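Local coordinates for extracellular solute-binding protein, family 1 (Bifidobacterium longum subsp. infantis ATCC 15697, PDB 3QUF) that probably captures a small solute, perhaps a sugar, outside the cell and hands it to an ABC-type importer, as other family 1 solute-binding proteins do, at residues E45-F50 and L59-G64; D210-S213 and T217-K220. All blocks are in the same frame, centred on the assembly; numbering follows the deposited sequence.

Contact 1: E45-F50 and L59-G64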
ATOM      1  N   GLU A  45      13.129   9.965  16.068  1.00 22.26           N
ATOM      2  CA  GLU A  45      14.522  10.223  15.669  0.50 22.64           C
ATOM      3  C   GLU A  45      14.610  11.263  14.564  1.00 21.77           C
ATOM      4  O   GLU A  45      15.578  12.071  14.517  1.00 21.71           O
ATOM      5  CB  GLU A  45      15.261   8.950  15.224  0.50 23.22           C
ATOM      6  CG  GLU A  45      16.698   9.247  14.738  0.50 25.61           C
ATOM      7  CD  GLU A  45      17.566   8.009  14.547  0.50 29.92           C
ATOM      8  OE1 GLU A  45      17.030   6.885  14.592  0.50 31.97           O
ATOM      9  OE2 GLU A  45      18.796   8.173  14.373  0.50 32.65           O
ATOM     10  N   VAL A  46      13.626  11.263  13.660  1.00 19.61           N
ATOM     11  CA  VAL A  46      13.557  12.305  12.643  1.00 18.27           C
ATOM     12  C   VAL A  46      13.385  13.676  13.315  1.00 18.02           C
ATOM     13  O   VAL A  46      14.111  14.641  13.020  1.00 17.49           O
ATOM     14  CB  VAL A  46      12.393  12.055  11.627  1.00 18.21           C
ATOM     15  CG1 VAL A  46      12.245  13.223  10.663  1.00 19.57           C
ATOM     16  CG2 VAL A  46      12.615  10.764  10.859  1.00 19.85           C
ATOM     17  N   VAL A  47      12.426  13.764  14.226  1.00 18.25           N
ATOM     18  CA  VAL A  47      12.163  15.008  14.959  1.00 19.23           C
ATOM     19  C   VAL A  47      13.430  15.478  15.684  1.00 19.91           C
ATOM     20  O   VAL A  47      13.817  16.626  15.551  1.00 20.60           O
ATOM     21  CB  VAL A  47      10.925  14.856  15.865  1.00 20.23           C
ATOM     22  CG1 VAL A  47      10.744  16.063  16.809  1.00 21.89           C
ATOM     23  CG2 VAL A  47       9.684  14.738  14.985  1.00 19.35           C
ATOM     24  N   LYS A  48      14.071  14.563  16.406  1.00 21.16           N
ATOM     25  CA  LYS A  48      15.276  14.885  17.181  1.00 23.40           C
ATOM     26  C   LYS A  48      16.384  15.409  16.285  1.00 22.57           C
ATOM     27  O   LYS A  48      17.000  16.448  16.565  1.00 22.68           O
ATOM     28  CB  LYS A  48      15.725  13.667  17.984  1.00 25.46           C
ATOM     29  CG  LYS A  48      14.811  13.389  19.176  1.00 31.12           C
ATOM     30  CD  LYS A  48      15.316  12.189  20.025  1.00 39.02           C
ATOM     31  CE  LYS A  48      14.151  11.340  20.649  1.00 42.22           C
ATOM     32  NZ  LYS A  48      13.678  10.134  19.829  1.00 42.92           N
ATOM     33  N   GLY A  49      16.609  14.715  15.178  1.00 22.09           N
ATOM     34  CA  GLY A  49      17.642  15.118  14.224  1.00 21.54           C
ATOM     35  C   GLY A  49      17.370  16.463  13.622  1.00 20.06           C
ATOM     36  O   GLY A  49      18.258  17.304  13.518  1.00 20.65           O
ATOM     37  N   PHE A  50      16.118  16.704  13.259  1.00 18.24           N
ATOM     38  CA  PHE A  50      15.763  17.987  12.708  1.00 18.54           C
ATOM     39  C   PHE A  50      16.030  19.125  13.685  1.00 18.45           C
ATOM     40  O   PHE A  50      16.630  20.127  13.325  1.00 18.85           O
ATOM     41  CB  PHE A  50      14.285  17.993  12.305  1.00 17.56           C
ATOM     42  CG  PHE A  50      13.812  19.332  11.830  1.00 17.38           C
ATOM     43  CD1 PHE A  50      14.152  19.795  10.572  1.00 18.01           C
ATOM     44  CD2 PHE A  50      13.047  20.165  12.660  1.00 20.49           C
ATOM     45  CE1 PHE A  50      13.690  21.057  10.107  1.00 18.70           C
ATOM     46  CE2 PHE A  50      12.596  21.393  12.202  1.00 20.25           C
ATOM     47  CZ  PHE A  50      12.942  21.838  10.928  1.00 17.86           C
ATOM     48  N   LEU A  59      10.083  22.996  17.277  1.00 24.93           N
ATOM     49  CA  LEU A  59       9.033  22.095  16.800  1.00 23.78           C
ATOM     50  C   LEU A  59       8.304  21.436  17.973  1.00 24.13           C
ATOM     51  O   LEU A  59       8.935  20.784  18.813  1.00 26.74           O
ATOM     52  CB  LEU A  59       9.645  21.080  15.855  1.00 24.65           C
ATOM     53  CG  LEU A  59       8.738  20.041  15.225  1.00 23.72           C
ATOM     54  CD1 LEU A  59       7.618  20.711  14.436  1.00 20.87           C
ATOM     55  CD2 LEU A  59       9.487  19.032  14.286  1.00 26.70           C
ATOM     56  N   ASP A  60       7.016  21.701  18.094  1.00 21.65           N
ATOM     57  CA  ASP A  60       6.146  21.098  19.119  0.50 21.87           C
ATOM     58  C   ASP A  60       5.397  19.967  18.437  1.00 20.34           C
ATOM     59  O   ASP A  60       4.606  20.210  17.526  1.00 19.56           O
ATOM     60  CB  ASP A  60       5.154  22.133  19.670  0.50 22.38           C
ATOM     61  CG  ASP A  60       4.184  21.547  20.712  0.50 26.05           C
ATOM     62  OD1 ASP A  60       4.524  20.552  21.374  0.50 31.38           O
ATOM     63  OD2 ASP A  60       3.079  22.099  20.878  0.50 29.43           O
ATOM     64  N   VAL A  61       5.652  18.737  18.867  1.00 18.27           N
ATOM     65  CA  VAL A  61       5.055  17.566  18.272  1.00 17.38           C
ATOM     66  C   VAL A  61       4.043  16.918  19.180  1.00 19.18           C
ATOM     67  O   VAL A  61       4.337  16.709  20.373  1.00 18.83           O
ATOM     68  CB  VAL A  61       6.120  16.524  17.868  1.00 18.26           C
ATOM     69  CG1 VAL A  61       5.485  15.341  17.087  1.00 16.06           C
ATOM     70  CG2 VAL A  61       7.204  17.164  17.043  1.00 19.24           C
ATOM     71  N   GLN A  62       2.857  16.660  18.636  1.00 18.96           N
ATOM     72  CA  GLN A  62       1.850  15.818  19.249  1.00 21.92           C
ATOM     73  C   GLN A  62       1.606  14.569  18.424  1.00 23.08           C
ATOM     74  O   GLN A  62       1.711  14.542  17.193  1.00 19.37           O
ATOM     75  CB  GLN A  62       0.575  16.601  19.507  1.00 23.16           C
ATOM     76  CG  GLN A  62       0.860  17.832  20.368  1.00 28.71           C
ATOM     77  CD  GLN A  62      -0.292  18.243  21.285  1.00 37.99           C
ATOM     78  OE1 GLN A  62      -1.244  18.876  20.846  1.00 41.76           O
ATOM     79  NE2 GLN A  62      -0.182  17.903  22.586  1.00 45.82           N
ATOM     80  N   TYR A  63       1.313  13.483  19.123  1.00 26.73           N
ATOM     81  CA  TYR A  63       1.284  12.154  18.482  1.00 28.95           C
ATOM     82  C   TYR A  63      -0.158  11.613  18.530  1.00 30.79           C
ATOM     83  O   TYR A  63      -0.850  11.733  19.556  1.00 33.74           O
ATOM     84  CB  TYR A  63       2.324  11.240  19.149  1.00 29.10           C
ATOM     85  CG  TYR A  63       3.788  11.731  19.111  1.00 30.41           C
ATOM     86  CD1 TYR A  63       4.617  11.371  18.090  1.00 29.89           C
ATOM     87  CD2 TYR A  63       4.356  12.537  20.137  1.00 30.15           C
ATOM     88  CE1 TYR A  63       5.953  11.803  18.010  1.00 31.24           C
ATOM     89  CE2 TYR A  63       5.726  12.972  20.055  1.00 29.86           C
ATOM     90  CZ  TYR A  63       6.502  12.590  18.979  1.00 34.02           C
ATOM     91  OH  TYR A  63       7.852  12.977  18.820  1.00 38.04           O
ATOM     92  N   GLY A  64      -0.655  11.087  17.403  1.00 31.46           N
ATOM     93  CA  GLY A  64      -1.970  10.464  17.351  1.00 31.77           C
ATOM     94  C   GLY A  64      -1.944   9.194  18.199  1.00 33.80           C
ATOM     95  O   GLY A  64      -0.884   8.553  18.347  1.00 32.43           O
TER
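Val47 carries CG1 anti to its own backbone nitrogen (chi1 171°) and CG2 anti to the carbonyl carbon, a rotamer that turns both methyls from helix 45-50 onto strand 59-63. Leu59 answers from the strand with an extended first torsion and a second torsion of 58°, which carries CD2 between Val47 CG1 and the Phe50 ring. The tightest meeting is Val47 CG1 with Val61 CG2 at 3.7 Å; the second methyl of Val47, CG2, reaches the same Val61 CG2 at 4.0 Å, so one strand methyl sits against both branches of the helix valine. These two valines slide past each other in opposite directions, whereas Leu59 crosses Val47 at about a right angle. Leu59 CD2 serves both helix residues: it lies 4.1 Å from Val47 CG1 and also 4.1 Å from Phe50 CD2, approaching that ring obliquely. Every touching group is a hydrocarbon, and the helix and strand are held by close packing and by burial of Val47, Phe50 and Leu59. Within the strand, Val61 CG1 rests over one face of the Tyr63 ring, offset toward its rim, and the Tyr63 side chain touches Ile43 of helix 40-53. The short axes run antiparallel, 171° apart, and approach to 10.3 Å, the spacing of a helix laid on a sheet. This is the return half of a beta-alpha-beta crossover: strand 30-36 leads into helix 40-53, and strand 57-63 comes back parallel to strand 30-36. Beyond the pair, helix 311-324 reaches both elements through Phe320, which meets Phe50 edge-to-face and touches Leu59, while Val46 packs on helices 311-324 and 327-337.

Contact 2: D210-S213 and T217-K220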
ATOM      1  N   ASP A 210      -9.464   5.965 -13.780  1.00 17.20           N
ATOM      2  CA  ASP A 210     -10.626   6.037 -14.720  1.00 18.94           C
ATOM      3  C   ASP A 210     -11.931   5.854 -13.935  1.00 18.51           C
ATOM      4  O   ASP A 210     -12.925   6.549 -14.208  1.00 19.46           O
ATOM      5  CB  ASP A 210     -10.579   4.989 -15.846  1.00 19.40           C
ATOM      6  CG  ASP A 210      -9.527   5.301 -16.925  1.00 24.18           C
ATOM      7  OD1 ASP A 210      -9.042   6.446 -16.953  1.00 26.10           O
ATOM      8  OD2 ASP A 210      -9.215   4.407 -17.750  1.00 26.67           O
ATOM      9  N   ILE A 211     -11.934   4.938 -12.967  1.00 17.52           N
ATOM     10  CA  ILE A 211     -13.106   4.789 -12.099  1.00 17.66           C
ATOM     11  C   ILE A 211     -13.299   6.026 -11.229  1.00 17.86           C
ATOM     12  O   ILE A 211     -14.415   6.574 -11.150  1.00 18.32           O
ATOM     13  CB  ILE A 211     -13.074   3.489 -11.287  1.00 16.94           C
ATOM     14  CG1 ILE A 211     -13.166   2.300 -12.241  1.00 18.43           C
ATOM     15  CG2 ILE A 211     -14.235   3.432 -10.257  1.00 17.46           C
ATOM     16  CD1 ILE A 211     -12.873   0.940 -11.588  1.00 18.41           C
ATOM     17  N   TRP A 212     -12.241   6.514 -10.609  1.00 16.56           N
ATOM     18  CA  TRP A 212     -12.395   7.638  -9.681  1.00 17.40           C
ATOM     19  C   TRP A 212     -12.916   8.865 -10.421  1.00 19.74           C
ATOM     20  O   TRP A 212     -13.719   9.619  -9.886  1.00 19.50           O
ATOM     21  CB  TRP A 212     -11.103   7.995  -8.982  1.00 16.56           C
ATOM     22  CG  TRP A 212     -10.272   6.904  -8.391  1.00 14.58           C
ATOM     23  CD1 TRP A 212      -8.958   6.913  -8.304  1.00 15.30           C
ATOM     24  CD2 TRP A 212     -10.717   5.703  -7.699  1.00 13.53           C
ATOM     25  NE1 TRP A 212      -8.499   5.799  -7.669  1.00 15.94           N
ATOM     26  CE2 TRP A 212      -9.570   5.036  -7.280  1.00 13.08           C
ATOM     27  CE3 TRP A 212     -11.971   5.134  -7.435  1.00 14.94           C
ATOM     28  CZ2 TRP A 212      -9.605   3.827  -6.559  1.00 14.10           C
ATOM     29  CZ3 TRP A 212     -11.999   3.913  -6.746  1.00 16.29           C
ATOM     30  CH2 TRP A 212     -10.825   3.298  -6.309  1.00 15.13           C
ATOM     31  N   SER A 213     -12.478   9.037 -11.663  1.00 21.37           N
ATOM     32  CA  SER A 213     -12.846  10.230 -12.435  1.00 23.88           C
ATOM     33  C   SER A 213     -14.166  10.085 -13.187  1.00 25.39           C
ATOM     34  O   SER A 213     -14.606  11.046 -13.826  1.00 26.24           O
ATOM     35  CB  SER A 213     -11.733  10.564 -13.419  1.00 24.56           C
ATOM     36  OG  SER A 213     -11.646   9.560 -14.385  1.00 27.40           O
ATOM     37  N   THR A 217     -15.989   2.290 -14.979  1.00 20.64           N
ATOM     38  CA  THR A 217     -16.772   1.699 -13.908  1.00 21.60           C
ATOM     39  C   THR A 217     -16.124   0.401 -13.437  1.00 20.66           C
ATOM     40  O   THR A 217     -15.310  -0.175 -14.125  1.00 20.21           O
ATOM     41  CB  THR A 217     -18.206   1.374 -14.364  1.00 23.66           C
ATOM     42  OG1 THR A 217     -18.187   0.367 -15.395  1.00 23.66           O
ATOM     43  CG2 THR A 217     -18.934   2.666 -14.828  1.00 24.48           C
ATOM     44  N   PHE A 218     -16.505  -0.048 -12.258  1.00 20.40           N
ATOM     45  CA  PHE A 218     -16.104  -1.385 -11.800  1.00 19.61           C
ATOM     46  C   PHE A 218     -16.613  -2.470 -12.759  1.00 20.14           C
ATOM     47  O   PHE A 218     -15.926  -3.451 -13.035  1.00 19.20           O
ATOM     48  CB  PHE A 218     -16.596  -1.636 -10.371  1.00 19.86           C
ATOM     49  CG  PHE A 218     -15.965  -0.747  -9.346  1.00 17.33           C
ATOM     50  CD1 PHE A 218     -14.697  -1.015  -8.862  1.00 16.39           C
ATOM     51  CD2 PHE A 218     -16.636   0.375  -8.849  1.00 17.67           C
ATOM     52  CE1 PHE A 218     -14.113  -0.194  -7.957  1.00 17.43           C
ATOM     53  CE2 PHE A 218     -16.047   1.212  -7.943  1.00 16.86           C
ATOM     54  CZ  PHE A 218     -14.773   0.918  -7.463  1.00 16.78           C
ATOM     55  N   THR A 219     -17.837  -2.313 -13.271  1.00 21.00           N
ATOM     56  CA  THR A 219     -18.352  -3.266 -14.234  1.00 22.44           C
ATOM     57  C   THR A 219     -17.482  -3.379 -15.462  1.00 21.76           C
ATOM     58  O   THR A 219     -17.267  -4.481 -15.955  1.00 23.10           O
ATOM     59  CB  THR A 219     -19.793  -2.910 -14.630  1.00 23.74           C
ATOM     60  OG1 THR A 219     -20.594  -3.000 -13.452  1.00 26.45           O
ATOM     61  CG2 THR A 219     -20.329  -3.882 -15.700  1.00 25.96           C
ATOM     62  N   LYS A 220     -16.970  -2.260 -15.954  1.00 21.66           N
ATOM     63  CA  LYS A 220     -16.082  -2.314 -17.137  1.00 22.82           C
ATOM     64  C   LYS A 220     -14.728  -2.940 -16.811  1.00 21.94           C
ATOM     65  O   LYS A 220     -14.241  -3.824 -17.534  1.00 22.84           O
ATOM     66  CB  LYS A 220     -15.875  -0.930 -17.754  1.00 23.97           C
ATOM     67  CG  LYS A 220     -17.098  -0.380 -18.528  1.00 29.55           C
ATOM     68  CD  LYS A 220     -16.829   1.071 -19.012  1.00 36.17           C
ATOM     69  CE  LYS A 220     -18.114   1.942 -19.180  1.00 40.13           C
ATOM     70  NZ  LYS A 220     -17.887   3.419 -18.819  1.00 39.93           N
TER
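Ile211 branches at CB toward Phe218 and Thr217, and its three outer carbons divide the work. CG2 goes to the aromatic ring: it stands over one face, 4.0 Å from the centroid of Phe218 and 24° off the ring normal, a CH-pi contact displaced toward CE2 and CZ. CG1 takes the other branch and runs to the backbone of Thr217, 3.7 Å from its carbonyl carbon, Thr217 C. CD1, at the tip, lies 3.7 Å from Thr217 O and 3.8 Å from Phe218 CD1, so the two ends of the isoleucine span the ring. Trp212 adds a lighter touch, its CZ3 lying 4.1 Å from Phe218 CZ, although its CB points away from the other segment; its indole nitrogen NE1 hydrogen-bonds to Asp206 OD1. Thr217 is the N-cap of helix 218-221: OG1 accepts from Lys220 N at 2.9 Å, which ties down the turn bearing Phe218. Phe218 also meets Trp222 edge-to-face, and Asp405 of helix 397-408 accepts from its backbone N. With an alanine here in place of Phe218, Ile211 CG2 would probably lose the ring face it rests on and Trp212 CZ3 its neighbour across the contact, opening a gap between the two short helices. The chemistry thus splits in two: dispersion and CH-pi attraction join the segments, while the capping hydrogen bond and Asp405 fix the start of the second helix.

Overall arrangement
Contacts 1 and 2 occupy opposite sides of the chain's centre, with their own centres 40 Å apart and their nearest atoms about 26 Å apart, so neither touches the other. They follow one another along the chain, 45-64 closing well before 210-220 opens. Contact 1 joins helix to strand within a beta-alpha-beta unit of the sheet; contact 2 packs two short helices, close in sequence, against each other beside helix 397-408. Family 1 solute-binding proteins generally have two lobes with the ligand held in the cleft between them, and the wide separation is consistent with the contacts lying in different lobes.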